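Local coordinates for protein RNA-dependent RNA polymerase (Taggert virus, PDB 6DX3) that carries a viral ovarian tumour (OTU) domain cysteine protease that probably removes ubiquitin from modified proteins, at residues A69-D74 with S109-V114; L103-F108 with V131-D136; A123-D128 with M145-H150. All coordinates share one frame; numbering follows the deposited sequence.

Interaction 1: A69-D74 with S109-V114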
ATOM      1  N   ALA A  69      -1.761  -7.259  12.261  1.00 24.32           N
ATOM      2  CA  ALA A  69      -0.786  -8.344  12.269  1.00 23.75           C
ATOM      3  C   ALA A  69      -1.118  -9.378  13.337  1.00 23.11           C
ATOM      4  O   ALA A  69      -1.062 -10.587  13.081  1.00 23.01           O
ATOM      5  CB  ALA A  69       0.620  -7.784  12.490  1.00 24.35           C
ATOM      6  N   GLY A  70      -1.476  -8.925  14.538  1.00 24.21           N
ATOM      7  CA  GLY A  70      -1.831  -9.853  15.596  1.00 26.99           C
ATOM      8  C   GLY A  70      -3.093 -10.644  15.309  1.00 26.47           C
ATOM      9  O   GLY A  70      -3.256 -11.758  15.816  1.00 26.64           O
ATOM     10  N   LEU A  71      -3.996 -10.091  14.494  1.00 25.61           N
ATOM     11  CA  LEU A  71      -5.253 -10.771  14.199  1.00 24.52           C
ATOM     12  C   LEU A  71      -5.106 -11.788  13.074  1.00 23.30           C
ATOM     13  O   LEU A  71      -5.759 -12.838  13.093  1.00 23.41           O
ATOM     14  CB  LEU A  71      -6.330  -9.752  13.828  1.00 23.63           C
ATOM     15  CG  LEU A  71      -6.954  -8.862  14.910  1.00 23.92           C
ATOM     16  CD1 LEU A  71      -7.634  -7.669  14.262  1.00 24.25           C
ATOM     17  CD2 LEU A  71      -7.949  -9.642  15.747  1.00 24.75           C
ATOM     18  N   PHE A  72      -4.261 -11.497  12.083  1.00 19.80           N
ATOM     19  CA  PHE A  72      -4.261 -12.240  10.830  1.00 20.75           C
ATOM     20  C   PHE A  72      -2.931 -12.925  10.533  1.00 23.36           C
ATOM     21  O   PHE A  72      -2.765 -13.462   9.431  1.00 24.17           O
ATOM     22  CB  PHE A  72      -4.626 -11.312   9.666  1.00 20.69           C
ATOM     23  CG  PHE A  72      -5.998 -10.699   9.778  1.00 24.79           C
ATOM     24  CD1 PHE A  72      -7.134 -11.462   9.552  1.00 24.64           C
ATOM     25  CD2 PHE A  72      -6.149  -9.359  10.089  1.00 25.41           C
ATOM     26  CE1 PHE A  72      -8.392 -10.903   9.643  1.00 27.33           C
ATOM     27  CE2 PHE A  72      -7.406  -8.792  10.186  1.00 26.61           C
ATOM     28  CZ  PHE A  72      -8.530  -9.565   9.963  1.00 26.20           C
ATOM     29  N   TRP A  73      -1.989 -12.932  11.480  1.00 23.41           N
ATOM     30  CA  TRP A  73      -0.668 -13.491  11.209  1.00 24.36           C
ATOM     31  C   TRP A  73      -0.756 -14.950  10.776  1.00 25.76           C
ATOM     32  O   TRP A  73      -0.152 -15.349   9.773  1.00 27.15           O
ATOM     33  CB  TRP A  73       0.228 -13.358  12.441  1.00 25.10           C
ATOM     34  CG  TRP A  73       1.615 -13.897  12.222  1.00 25.51           C
ATOM     35  CD1 TRP A  73       2.051 -15.169  12.467  1.00 25.83           C
ATOM     36  CD2 TRP A  73       2.743 -13.179  11.706  1.00 25.11           C
ATOM     37  NE1 TRP A  73       3.380 -15.283  12.141  1.00 25.84           N
ATOM     38  CE2 TRP A  73       3.828 -14.076  11.672  1.00 25.53           C
ATOM     39  CE3 TRP A  73       2.941 -11.863  11.275  1.00 24.82           C
ATOM     40  CZ2 TRP A  73       5.091 -13.702  11.222  1.00 27.32           C
ATOM     41  CZ3 TRP A  73       4.196 -11.492  10.830  1.00 26.39           C
ATOM     42  CH2 TRP A  73       5.256 -12.411  10.805  1.00 27.70           C
ATOM     43  N   ASP A  74      -1.513 -15.763  11.517  1.00 26.59           N
ATOM     44  CA  ASP A  74      -1.534 -17.202  11.284  1.00 29.95           C
ATOM     45  C   ASP A  74      -2.300 -17.601  10.030  1.00 28.21           C
ATOM     46  O   ASP A  74      -2.301 -18.786   9.684  1.00 30.75           O
ATOM     47  CB  ASP A  74      -2.140 -17.922  12.491  1.00 35.12           C
ATOM     48  CG  ASP A  74      -1.386 -17.644  13.772  1.00 38.75           C
ATOM     49  OD1 ASP A  74      -0.139 -17.588  13.726  1.00 39.92           O
ATOM     50  OD2 ASP A  74      -2.042 -17.480  14.821  1.00 41.45           O
ATOM     51  N   SER A 109      -5.072  -3.847   4.609  1.00 22.74           N
ATOM     52  CA  SER A 109      -6.187  -4.128   3.711  1.00 25.09           C
ATOM     53  C   SER A 109      -7.153  -5.130   4.330  1.00 25.40           C
ATOM     54  O   SER A 109      -8.373  -5.014   4.162  1.00 26.67           O
ATOM     55  CB  SER A 109      -5.662  -4.648   2.373  1.00 27.48           C
ATOM     56  OG  SER A 109      -4.920  -5.842   2.557  1.00 29.41           O
ATOM     57  N   GLN A 110      -6.622  -6.124   5.048  1.00 23.36           N
ATOM     58  CA  GLN A 110      -7.478  -7.076   5.751  1.00 23.60           C
ATOM     59  C   GLN A 110      -8.238  -6.405   6.887  1.00 24.22           C
ATOM     60  O   GLN A 110      -9.428  -6.677   7.086  1.00 27.33           O
ATOM     61  CB  GLN A 110      -6.641  -8.235   6.296  1.00 23.48           C
ATOM     62  CG  GLN A 110      -5.976  -9.097   5.235  1.00 22.89           C
ATOM     63  CD  GLN A 110      -5.386 -10.366   5.818  1.00 21.46           C
ATOM     64  OE1 GLN A 110      -6.102 -11.192   6.383  1.00 21.04           O
ATOM     65  NE2 GLN A 110      -4.076 -10.526   5.688  1.00 20.97           N
ATOM     66  N   LYS A 111      -7.566  -5.542   7.652  1.00 23.43           N
ATOM     67  CA  LYS A 111      -8.208  -4.913   8.804  1.00 27.12           C
ATOM     68  C   LYS A 111      -9.239  -3.882   8.365  1.00 29.32           C
ATOM     69  O   LYS A 111     -10.362  -3.857   8.881  1.00 33.22           O
ATOM     70  CB  LYS A 111      -7.153  -4.262   9.699  1.00 27.39           C
ATOM     71  CG  LYS A 111      -7.703  -3.595  10.959  1.00 28.37           C
ATOM     72  CD  LYS A 111      -7.757  -4.571  12.122  1.00 28.78           C
ATOM     73  CE  LYS A 111      -7.698  -3.845  13.461  1.00 29.09           C
ATOM     74  NZ  LYS A 111      -8.858  -2.937  13.670  1.00 27.26           N
ATOM     75  N   ALA A 112      -8.876  -3.019   7.418  1.00 27.66           N
ATOM     76  CA  ALA A 112      -9.772  -1.956   6.984  1.00 27.90           C
ATOM     77  C   ALA A 112     -10.775  -2.404   5.929  1.00 26.02           C
ATOM     78  O   ALA A 112     -11.685  -1.632   5.607  1.00 28.36           O
ATOM     79  CB  ALA A 112      -8.961  -0.776   6.444  1.00 27.80           C
ATOM     80  N   LYS A 113     -10.637  -3.613   5.388  1.00 32.04           N
ATOM     81  CA  LYS A 113     -11.513  -4.104   4.325  1.00 32.15           C
ATOM     82  C   LYS A 113     -11.571  -3.103   3.171  1.00 31.28           C
ATOM     83  O   LYS A 113     -12.640  -2.676   2.730  1.00 31.84           O
ATOM     84  CB  LYS A 113     -12.913  -4.410   4.860  1.00 35.51           C
ATOM     85  CG  LYS A 113     -13.009  -5.716   5.635  1.00 38.20           C
ATOM     86  CD  LYS A 113     -14.293  -5.791   6.436  1.00 42.79           C
ATOM     87  CE  LYS A 113     -14.020  -5.687   7.926  1.00 46.23           C
ATOM     88  NZ  LYS A 113     -13.190  -4.491   8.244  1.00 45.92           N
ATOM     89  N   VAL A 114     -10.392  -2.710   2.700  1.00 30.43           N
ATOM     90  CA  VAL A 114     -10.245  -1.795   1.577  1.00 30.61           C
ATOM     91  C   VAL A 114      -9.189  -2.368   0.645  1.00 27.88           C
ATOM     92  O   VAL A 114      -8.216  -2.979   1.099  1.00 27.26           O
ATOM     93  CB  VAL A 114      -9.865  -0.370   2.043  1.00 31.94           C
ATOM     94  CG1 VAL A 114      -8.525  -0.377   2.769  1.00 30.85           C
ATOM     95  CG2 VAL A 114      -9.832   0.597   0.863  1.00 31.49           C
TER
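The F72 ring lies between two methylenes: CB of the preceding L71, 3.7 Å above the ring plane on one face, and Q110 CB on the opposite face, both offset toward the rim. Q110 CB sits 4.1 Å from the centroid of the F72 ring and 16° off its normal, a CH-pi contact in which the glutamine stem rests on the aromatic surface. The backbone N of K111 comes near F72 CE2, at a slant that is neither over the face nor at the edge. Beyond the stem the glutamine runs on extended, antiparallel to the F72 side chain, and its OE1 ends 3.3 Å from F72 CD1 and 3.4 Å from F72 CG. The amide plane is turned 43° from the ring. At the polar end Q110 NE2 is held by N106 OD1, one turn back on the same helix, and by T76 OG1. T76 OG1 also bonds F72 O, so one threonine is tied to both segments. F72 CG stands anti to its own carbonyl carbon (chi1 -61°), which swings the ring off helix 57-72 toward Q110.

Alongside, the contact is aliphatic. L71 CD1 meets K111 CD at 3.8 Å and K111 CE at 3.9 Å, the two side chains meeting at a slant. The lysine chain bends twice, at chi2 and chi4, and its NZ is bonded to Q64 OE1 on helix 57-72, adding a polar tie between the helices. K113, first past the helix and with positive phi, folds its NZ back onto K111 O at 3.0 Å.

None of the touching residues is buried: this is a surface contact near the C-terminal ends of the neighbouring helices 57-72 and 102-112, packing side by side in the helical part of the OTU fold.

Interaction 2: L103-F108 with V131-D136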
ATOM      1  N   LEU A 103       3.813  -6.259   2.980  1.00 19.00           N
ATOM      2  CA  LEU A 103       3.158  -7.073   4.001  1.00 18.33           C
ATOM      3  C   LEU A 103       2.334  -6.215   4.952  1.00 19.57           C
ATOM      4  O   LEU A 103       1.286  -6.659   5.432  1.00 16.29           O
ATOM      5  CB  LEU A 103       4.195  -7.886   4.778  1.00 20.16           C
ATOM      6  CG  LEU A 103       3.654  -8.708   5.953  1.00 21.89           C
ATOM      7  CD1 LEU A 103       2.557  -9.657   5.490  1.00 21.90           C
ATOM      8  CD2 LEU A 103       4.779  -9.477   6.629  1.00 23.97           C
ATOM      9  N   GLU A 104       2.787  -4.992   5.236  1.00 20.89           N
ATOM     10  CA  GLU A 104       1.994  -4.087   6.061  1.00 21.05           C
ATOM     11  C   GLU A 104       0.759  -3.600   5.315  1.00 21.73           C
ATOM     12  O   GLU A 104      -0.292  -3.384   5.932  1.00 21.61           O
ATOM     13  CB  GLU A 104       2.848  -2.903   6.516  1.00 21.53           C
ATOM     14  CG  GLU A 104       3.938  -3.260   7.527  1.00 24.16           C
ATOM     15  CD  GLU A 104       5.062  -4.083   6.920  1.00 27.05           C
ATOM     16  OE1 GLU A 104       5.050  -5.321   7.087  1.00 28.41           O
ATOM     17  OE2 GLU A 104       5.949  -3.496   6.272  1.00 28.28           O
ATOM     18  N   VAL A 105       0.865  -3.414   3.997  1.00 22.10           N
ATOM     19  CA  VAL A 105      -0.327  -3.151   3.196  1.00 22.42           C
ATOM     20  C   VAL A 105      -1.271  -4.341   3.263  1.00 21.33           C
ATOM     21  O   VAL A 105      -2.492  -4.181   3.388  1.00 22.12           O
ATOM     22  CB  VAL A 105       0.059  -2.829   1.741  1.00 23.21           C
ATOM     23  CG1 VAL A 105      -1.194  -2.657   0.902  1.00 23.24           C
ATOM     24  CG2 VAL A 105       0.938  -1.598   1.670  1.00 23.68           C
ATOM     25  N   ASN A 106      -0.717  -5.552   3.171  1.00 20.24           N
ATOM     26  CA  ASN A 106      -1.512  -6.770   3.285  1.00 20.59           C
ATOM     27  C   ASN A 106      -2.360  -6.754   4.550  1.00 19.39           C
ATOM     28  O   ASN A 106      -3.580  -6.947   4.498  1.00 16.98           O
ATOM     29  CB  ASN A 106      -0.577  -7.987   3.267  1.00 21.42           C
ATOM     30  CG  ASN A 106      -1.309  -9.295   3.017  1.00 23.82           C
ATOM     31  OD1 ASN A 106      -2.448  -9.482   3.450  1.00 24.67           O
ATOM     32  ND2 ASN A 106      -0.646 -10.216   2.324  1.00 21.30           N
ATOM     33  N   PHE A 107      -1.730  -6.494   5.698  1.00 20.26           N
ATOM     34  CA  PHE A 107      -2.458  -6.524   6.965  1.00 22.53           C
ATOM     35  C   PHE A 107      -3.481  -5.398   7.056  1.00 21.98           C
ATOM     36  O   PHE A 107      -4.600  -5.610   7.536  1.00 21.20           O
ATOM     37  CB  PHE A 107      -1.473  -6.457   8.132  1.00 23.17           C
ATOM     38  CG  PHE A 107      -0.819  -7.772   8.438  1.00 23.87           C
ATOM     39  CD1 PHE A 107      -1.567  -8.937   8.480  1.00 23.02           C
ATOM     40  CD2 PHE A 107       0.546  -7.846   8.671  1.00 25.15           C
ATOM     41  CE1 PHE A 107      -0.969 -10.154   8.757  1.00 24.23           C
ATOM     42  CE2 PHE A 107       1.152  -9.061   8.949  1.00 25.47           C
ATOM     43  CZ  PHE A 107       0.395 -10.214   8.991  1.00 25.44           C
ATOM     44  N   PHE A 108      -3.123  -4.192   6.605  1.00 23.66           N
ATOM     45  CA  PHE A 108      -4.063  -3.078   6.695  1.00 22.96           C
ATOM     46  C   PHE A 108      -5.282  -3.306   5.811  1.00 23.61           C
ATOM     47  O   PHE A 108      -6.412  -2.991   6.208  1.00 24.21           O
ATOM     48  CB  PHE A 108      -3.375  -1.767   6.321  1.00 24.49           C
ATOM     49  CG  PHE A 108      -4.295  -0.578   6.339  1.00 26.81           C
ATOM     50  CD1 PHE A 108      -4.673   0.005   7.538  1.00 27.61           C
ATOM     51  CD2 PHE A 108      -4.785  -0.045   5.156  1.00 27.55           C
ATOM     52  CE1 PHE A 108      -5.522   1.096   7.557  1.00 29.33           C
ATOM     53  CE2 PHE A 108      -5.635   1.048   5.171  1.00 29.11           C
ATOM     54  CZ  PHE A 108      -6.002   1.619   6.370  1.00 29.74           C
ATOM     55  N   VAL A 131       0.608  -4.881  -7.903  1.00 25.08           N
ATOM     56  CA  VAL A 131       0.013  -5.915  -7.067  1.00 25.16           C
ATOM     57  C   VAL A 131      -1.230  -5.339  -6.407  1.00 25.55           C
ATOM     58  O   VAL A 131      -1.302  -4.141  -6.105  1.00 25.44           O
ATOM     59  CB  VAL A 131       0.994  -6.471  -6.008  1.00 25.26           C
ATOM     60  CG1 VAL A 131       2.251  -7.015  -6.680  1.00 25.62           C
ATOM     61  CG2 VAL A 131       1.343  -5.411  -4.983  1.00 26.02           C
ATOM     62  N   ARG A 132      -2.223  -6.198  -6.195  1.00 24.80           N
ATOM     63  CA  ARG A 132      -3.508  -5.781  -5.651  1.00 25.34           C
ATOM     64  C   ARG A 132      -3.843  -6.634  -4.441  1.00 25.31           C
ATOM     65  O   ARG A 132      -3.911  -7.864  -4.542  1.00 23.50           O
ATOM     66  CB  ARG A 132      -4.621  -5.889  -6.699  1.00 27.21           C
ATOM     67  CG  ARG A 132      -5.965  -5.358  -6.209  1.00 29.26           C
ATOM     68  CD  ARG A 132      -7.055  -5.553  -7.245  1.00 30.57           C
ATOM     69  NE  ARG A 132      -7.499  -6.940  -7.308  1.00 31.72           N
ATOM     70  CZ  ARG A 132      -8.072  -7.492  -8.371  1.00 33.71           C
ATOM     71  NH1 ARG A 132      -8.274  -6.769  -9.465  1.00 35.28           N
ATOM     72  NH2 ARG A 132      -8.444  -8.763  -8.341  1.00 33.47           N
ATOM     73  N   TYR A 133      -4.045  -5.980  -3.302  1.00 24.41           N
ATOM     74  CA  TYR A 133      -4.579  -6.614  -2.100  1.00 26.63           C
ATOM     75  C   TYR A 133      -6.061  -6.261  -2.042  1.00 28.83           C
ATOM     76  O   TYR A 133      -6.429  -5.167  -1.614  1.00 29.60           O
ATOM     77  CB  TYR A 133      -3.831  -6.142  -0.857  1.00 24.55           C
ATOM     78  CG  TYR A 133      -2.386  -6.583  -0.820  1.00 25.20           C
ATOM     79  CD1 TYR A 133      -2.028  -7.808  -0.273  1.00 25.72           C
ATOM     80  CD2 TYR A 133      -1.380  -5.776  -1.335  1.00 24.69           C
ATOM     81  CE1 TYR A 133      -0.710  -8.216  -0.238  1.00 26.71           C
ATOM     82  CE2 TYR A 133      -0.058  -6.178  -1.308  1.00 25.52           C
ATOM     83  CZ  TYR A 133       0.272  -7.398  -0.755  1.00 26.25           C
ATOM     84  OH  TYR A 133       1.588  -7.805  -0.720  1.00 25.97           O
ATOM     85  N   GLY A 134      -6.906  -7.178  -2.489  1.00 30.25           N
ATOM     86  CA  GLY A 134      -8.335  -6.955  -2.573  1.00 31.69           C
ATOM     87  C   GLY A 134      -8.857  -7.207  -3.975  1.00 32.55           C
ATOM     88  O   GLY A 134      -8.125  -7.594  -4.884  1.00 32.15           O
ATOM     89  N   GLU A 135     -10.159  -6.963  -4.134  1.00 33.61           N
ATOM     90  CA  GLU A 135     -10.854  -7.238  -5.383  1.00 35.34           C
ATOM     91  C   GLU A 135     -11.439  -6.007  -6.060  1.00 33.71           C
ATOM     92  O   GLU A 135     -11.840  -6.101  -7.225  1.00 33.57           O
ATOM     93  CB  GLU A 135     -11.993  -8.246  -5.154  1.00 40.16           C
ATOM     94  CG  GLU A 135     -11.609  -9.452  -4.320  1.00 43.43           C
ATOM     95  CD  GLU A 135     -10.795 -10.455  -5.104  1.00 45.93           C
ATOM     96  OE1 GLU A 135     -10.788 -10.369  -6.349  1.00 46.99           O
ATOM     97  OE2 GLU A 135     -10.164 -11.333  -4.476  1.00 47.24           O
ATOM     98  N   ASP A 136     -11.498  -4.867  -5.378  1.00 32.39           N
ATOM     99  CA  ASP A 136     -12.251  -3.733  -5.889  1.00 33.81           C
ATOM    100  C   ASP A 136     -11.598  -3.157  -7.145  1.00 33.09           C
ATOM    101  O   ASP A 136     -10.386  -3.290  -7.344  1.00 32.37           O
ATOM    102  CB  ASP A 136     -12.368  -2.648  -4.824  1.00 34.87           C
ATOM    103  CG  ASP A 136     -13.309  -3.035  -3.703  1.00 36.63           C
ATOM    104  OD1 ASP A 136     -14.212  -3.863  -3.947  1.00 38.59           O
ATOM    105  OD2 ASP A 136     -13.150  -2.508  -2.582  1.00 37.07           O
TER
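N106 on helix 102-112 and Y133 at the end of strand 126-133 bring their CA atoms to 6.2 Å, the nearest CA pair of the two segments. Y133 lays its ring against the helix backbone: N106 N stands 4.2 Å above the ring plane, over its centre, and N106 CA lies over the same face. CG of the tyrosine is anti to its carbonyl carbon (chi1 -66°), carrying the ring out from the strand to the helix. The asparagine side chain crosses it at about a right angle, with N106 ND2 3.3 Å from Y133 CE1 and the amide plane inclined 50° to the ring. Both polar ends converge on one acceptor, N106 ND2 and Y133 OH each bonding E78 OE2; with N106 OD1 taken by Q110 NE2, this probably fixes the rotation of the amide, while E78 also holds the phenol in this buried place.

In the alpha/beta architecture of the OTU domain this is where helix 102-112 lies against the mixed sheet. V105 adds the apolar part, its CG1 3.8 Å from Y133 CD2, and also packs on L41 of helix 40-49 and on I118 and V116 of strand 116-121, the latter joined to Y133 by backbone hydrogen bonding.

Past Y133 the chain leaves the strand at G134, whose positive phi and extended psi are a glycine conformation. R132 folds back on the loop after the strand: its NE bonds G134 O at 2.6 Å, bent (134°) and with the donor tilted from the carbonyl plane, and its NH2 forms a long salt bridge of 3.5 Å with E135 OE1.

Interaction 3: A123-D128 with M145-H150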
ATOM      1  N   ALA A 123      11.129   3.151 -14.013  1.00 43.09           N
ATOM      2  CA  ALA A 123      11.825   4.347 -14.462  1.00 44.11           C
ATOM      3  C   ALA A 123      10.900   5.530 -14.234  1.00 42.43           C
ATOM      4  O   ALA A 123       9.722   5.357 -13.911  1.00 41.15           O
ATOM      5  CB  ALA A 123      12.267   4.245 -15.927  1.00 47.31           C
ATOM      6  N   SER A 124      11.453   6.737 -14.391  1.00 43.57           N
ATOM      7  CA  SER A 124      10.799   7.966 -13.941  1.00 43.11           C
ATOM      8  C   SER A 124       9.316   8.026 -14.281  1.00 41.00           C
ATOM      9  O   SER A 124       8.945   8.175 -15.448  1.00 41.36           O
ATOM     10  CB  SER A 124      11.511   9.196 -14.514  1.00 46.96           C
ATOM     11  OG  SER A 124      11.384  10.302 -13.637  1.00 47.39           O
ATOM     12  N   LYS A 125       8.468   7.876 -13.262  1.00 38.82           N
ATOM     13  CA  LYS A 125       7.020   8.025 -13.404  1.00 38.59           C
ATOM     14  C   LYS A 125       6.437   7.024 -14.402  1.00 38.33           C
ATOM     15  O   LYS A 125       5.418   7.287 -15.050  1.00 38.56           O
ATOM     16  CB  LYS A 125       6.658   9.466 -13.781  1.00 41.59           C
ATOM     17  CG  LYS A 125       7.004  10.462 -12.676  1.00 42.98           C
ATOM     18  CD  LYS A 125       7.580  11.766 -13.203  1.00 47.08           C
ATOM     19  CE  LYS A 125       6.487  12.767 -13.555  1.00 48.89           C
ATOM     20  NZ  LYS A 125       5.684  12.333 -14.735  1.00 50.14           N
ATOM     21  N   HIS A 126       7.083   5.866 -14.528  1.00 37.98           N
ATOM     22  CA  HIS A 126       6.588   4.751 -15.323  1.00 36.83           C
ATOM     23  C   HIS A 126       6.595   3.499 -14.463  1.00 34.99           C
ATOM     24  O   HIS A 126       7.515   3.296 -13.665  1.00 33.93           O
ATOM     25  CB  HIS A 126       7.437   4.530 -16.582  1.00 39.77           C
ATOM     26  CG  HIS A 126       7.089   3.280 -17.332  1.00 40.66           C
ATOM     27  ND1 HIS A 126       7.570   2.038 -16.974  1.00 40.69           N
ATOM     28  CD2 HIS A 126       6.301   3.080 -18.416  1.00 41.74           C
ATOM     29  CE1 HIS A 126       7.097   1.128 -17.806  1.00 42.01           C
ATOM     30  NE2 HIS A 126       6.325   1.733 -18.691  1.00 42.53           N
ATOM     31  N   CYS A 127       5.576   2.659 -14.630  1.00 34.18           N
ATOM     32  CA  CYS A 127       5.410   1.453 -13.829  1.00 33.38           C
ATOM     33  C   CYS A 127       5.372   0.225 -14.730  1.00 34.51           C
ATOM     34  O   CYS A 127       4.816   0.272 -15.832  1.00 35.91           O
ATOM     35  CB  CYS A 127       4.138   1.523 -12.977  1.00 31.07           C
ATOM     36  SG  CYS A 127       4.207   2.763 -11.664  1.00 31.48           S
ATOM     37  N   ASP A 128       5.967  -0.875 -14.256  1.00 33.92           N
ATOM     38  CA  ASP A 128       6.044  -2.107 -15.031  1.00 35.56           C
ATOM     39  C   ASP A 128       5.300  -3.282 -14.412  1.00 33.69           C
ATOM     40  O   ASP A 128       5.132  -4.305 -15.087  1.00 34.39           O
ATOM     41  CB  ASP A 128       7.512  -2.509 -15.268  1.00 31.50           C
ATOM     42  CG  ASP A 128       8.256  -2.812 -13.978  1.00 33.16           C
ATOM     43  OD1 ASP A 128       7.936  -2.194 -12.940  1.00 29.64           O
ATOM     44  OD2 ASP A 128       9.165  -3.669 -14.001  1.00 34.73           O
ATOM     45  N   MET A 145       2.260   4.333  -4.997  1.00 26.26           N
ATOM     46  CA  MET A 145       3.363   4.183  -5.937  1.00 26.07           C
ATOM     47  C   MET A 145       4.617   3.785  -5.172  1.00 23.83           C
ATOM     48  O   MET A 145       5.070   4.523  -4.291  1.00 22.85           O
ATOM     49  CB  MET A 145       3.596   5.481  -6.716  1.00 28.11           C
ATOM     50  CG  MET A 145       4.488   5.343  -7.949  1.00 31.33           C
ATOM     51  SD  MET A 145       4.539   6.874  -8.911  1.00 34.50           S
ATOM     52  CE  MET A 145       6.105   6.718  -9.748  1.00 35.39           C
ATOM     53  N   HIS A 146       5.179   2.631  -5.516  1.00 24.22           N
ATOM     54  CA  HIS A 146       6.384   2.119  -4.874  1.00 24.68           C
ATOM     55  C   HIS A 146       7.609   2.603  -5.642  1.00 24.39           C
ATOM     56  O   HIS A 146       7.819   2.210  -6.795  1.00 25.01           O
ATOM     57  CB  HIS A 146       6.340   0.591  -4.820  1.00 25.17           C
ATOM     58  CG  HIS A 146       7.308  -0.014  -3.854  1.00 25.36           C
ATOM     59  ND1 HIS A 146       7.590  -1.364  -3.835  1.00 25.40           N
ATOM     60  CD2 HIS A 146       8.051   0.541  -2.868  1.00 25.23           C
ATOM     61  CE1 HIS A 146       8.467  -1.616  -2.879  1.00 25.72           C
ATOM     62  NE2 HIS A 146       8.765  -0.475  -2.279  1.00 26.38           N
ATOM     63  N   ARG A 147       8.420   3.445  -5.004  1.00 25.22           N
ATOM     64  CA  ARG A 147       9.556   4.107  -5.644  1.00 27.38           C
ATOM     65  C   ARG A 147      10.814   3.776  -4.849  1.00 26.18           C
ATOM     66  O   ARG A 147      11.148   4.482  -3.893  1.00 24.60           O
ATOM     67  CB  ARG A 147       9.320   5.612  -5.729  1.00 28.75           C
ATOM     68  CG  ARG A 147       7.869   5.981  -5.975  1.00 29.06           C
ATOM     69  CD  ARG A 147       7.684   7.483  -6.126  1.00 29.97           C
ATOM     70  NE  ARG A 147       8.194   7.986  -7.394  1.00 30.92           N
ATOM     71  CZ  ARG A 147       8.041   9.239  -7.813  1.00 30.42           C
ATOM     72  NH1 ARG A 147       7.393  10.116  -7.058  1.00 28.28           N
ATOM     73  NH2 ARG A 147       8.537   9.622  -8.985  1.00 30.75           N
ATOM     74  N   ARG A 148      11.462   2.681  -5.198  1.00 26.63           N
ATOM     75  CA  ARG A 148      12.570   2.150  -4.453  1.00 28.86           C
ATOM     76  C   ARG A 148      11.996   1.903  -3.075  1.00 29.19           C
ATOM     77  O   ARG A 148      11.120   1.159  -2.924  1.00 29.65           O
ATOM     78  CB  ARG A 148      13.862   2.976  -4.484  1.00 32.31           C
ATOM     79  CG  ARG A 148      14.350   3.336  -5.881  1.00 35.61           C
ATOM     80  CD  ARG A 148      14.818   2.184  -6.760  1.00 39.84           C
ATOM     81  NE  ARG A 148      16.164   1.785  -6.421  1.00 44.26           N
ATOM     82  CZ  ARG A 148      17.256   2.235  -7.010  1.00 47.93           C
ATOM     83  NH1 ARG A 148      17.198   3.092  -8.017  1.00 49.17           N
ATOM     84  NH2 ARG A 148      18.407   1.812  -6.570  1.00 50.59           N
ATOM     85  N   ASN A 149      12.500   2.516  -2.066  1.00 30.35           N
ATOM     86  CA  ASN A 149      11.943   2.318  -0.736  1.00 31.20           C
ATOM     87  C   ASN A 149      10.860   3.331  -0.380  1.00 29.44           C
ATOM     88  O   ASN A 149      10.172   3.136   0.625  1.00 30.89           O
ATOM     89  CB  ASN A 149      13.069   2.362   0.301  1.00 33.49           C
ATOM     90  CG  ASN A 149      14.055   1.217   0.140  1.00 37.26           C
ATOM     91  OD1 ASN A 149      13.695   0.131  -0.310  1.00 38.28           O
ATOM     92  ND2 ASN A 149      15.309   1.463   0.497  1.00 38.87           N
ATOM     93  N   HIS A 150      10.678   4.380  -1.178  1.00 28.41           N
ATOM     94  CA  HIS A 150       9.695   5.426  -0.915  1.00 26.72           C
ATOM     95  C   HIS A 150       8.326   5.043  -1.472  1.00 26.39           C
ATOM     96  O   HIS A 150       8.218   4.312  -2.460  1.00 27.74           O
ATOM     97  CB  HIS A 150      10.157   6.751  -1.531  1.00 27.20           C
ATOM     98  CG  HIS A 150       9.217   7.895  -1.295  1.00 28.05           C
ATOM     99  ND1 HIS A 150       9.214   8.627  -0.128  1.00 28.17           N
ATOM    100  CD2 HIS A 150       8.260   8.440  -2.083  1.00 27.86           C
ATOM    101  CE1 HIS A 150       8.294   9.573  -0.204  1.00 27.07           C
ATOM    102  NE2 HIS A 150       7.701   9.481  -1.380  1.00 27.29           N
TER
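From A123 to H126 the chain makes a type II turn, closed by H126 N to A123 O at 2.8 Å, and the turn presents K125 to M145 and R147. K125, in the positive-phi position, offers its CA to the methyl of the methionine: M145 CE lies 4.0 Å from K125 CA. M145 reaches there because its chain is extended, with CG anti to the backbone N (chi1 -166°). K125 CG is 4.1 Å from R147 NH2, the two long side chains running side by side the same way. Their charged ends diverge, K125 NZ to a salt bridge with E26 and R147 to E121 and D152. E121 serves both sides, since its OE2 also accepts K125 N. M145 SD lies over one face of the R147 guanidinium, 4.1 Å above its plane and offset toward the rim. H126 points away from 145-150, and its ring nitrogens bond outside the contact, ND1 to D122 and NE2 to D22; C127 turns inward to pack on W119 and V25. The contact thus joins the turn of hairpin 116-121/126-133 to the end of strand 142-147, first strand of the hairpin 142-147/150-156, in the OTU sheet.

How the interactions relate
Interactions 1 and 2 share helix 102-112 and touch, their centres about 9 Å apart: S109 OG meets Y133 CB, and F107 packs against A69 and W73. Interaction 2 is the buried one, fastening that helix to the sheet through a tyrosine ring and a common carboxylate; interaction 1 is at the surface, pairing it with helix 57-72 through aliphatic stems and a phenylalanine. Interaction 3, partly buried, belongs to the same sheet as interaction 2 and uses the same strand 126-133, but near its beginning, about 18 Å away between centres. It lies on the other side of the chain's centre from interaction 1, and is framed by salt bridges.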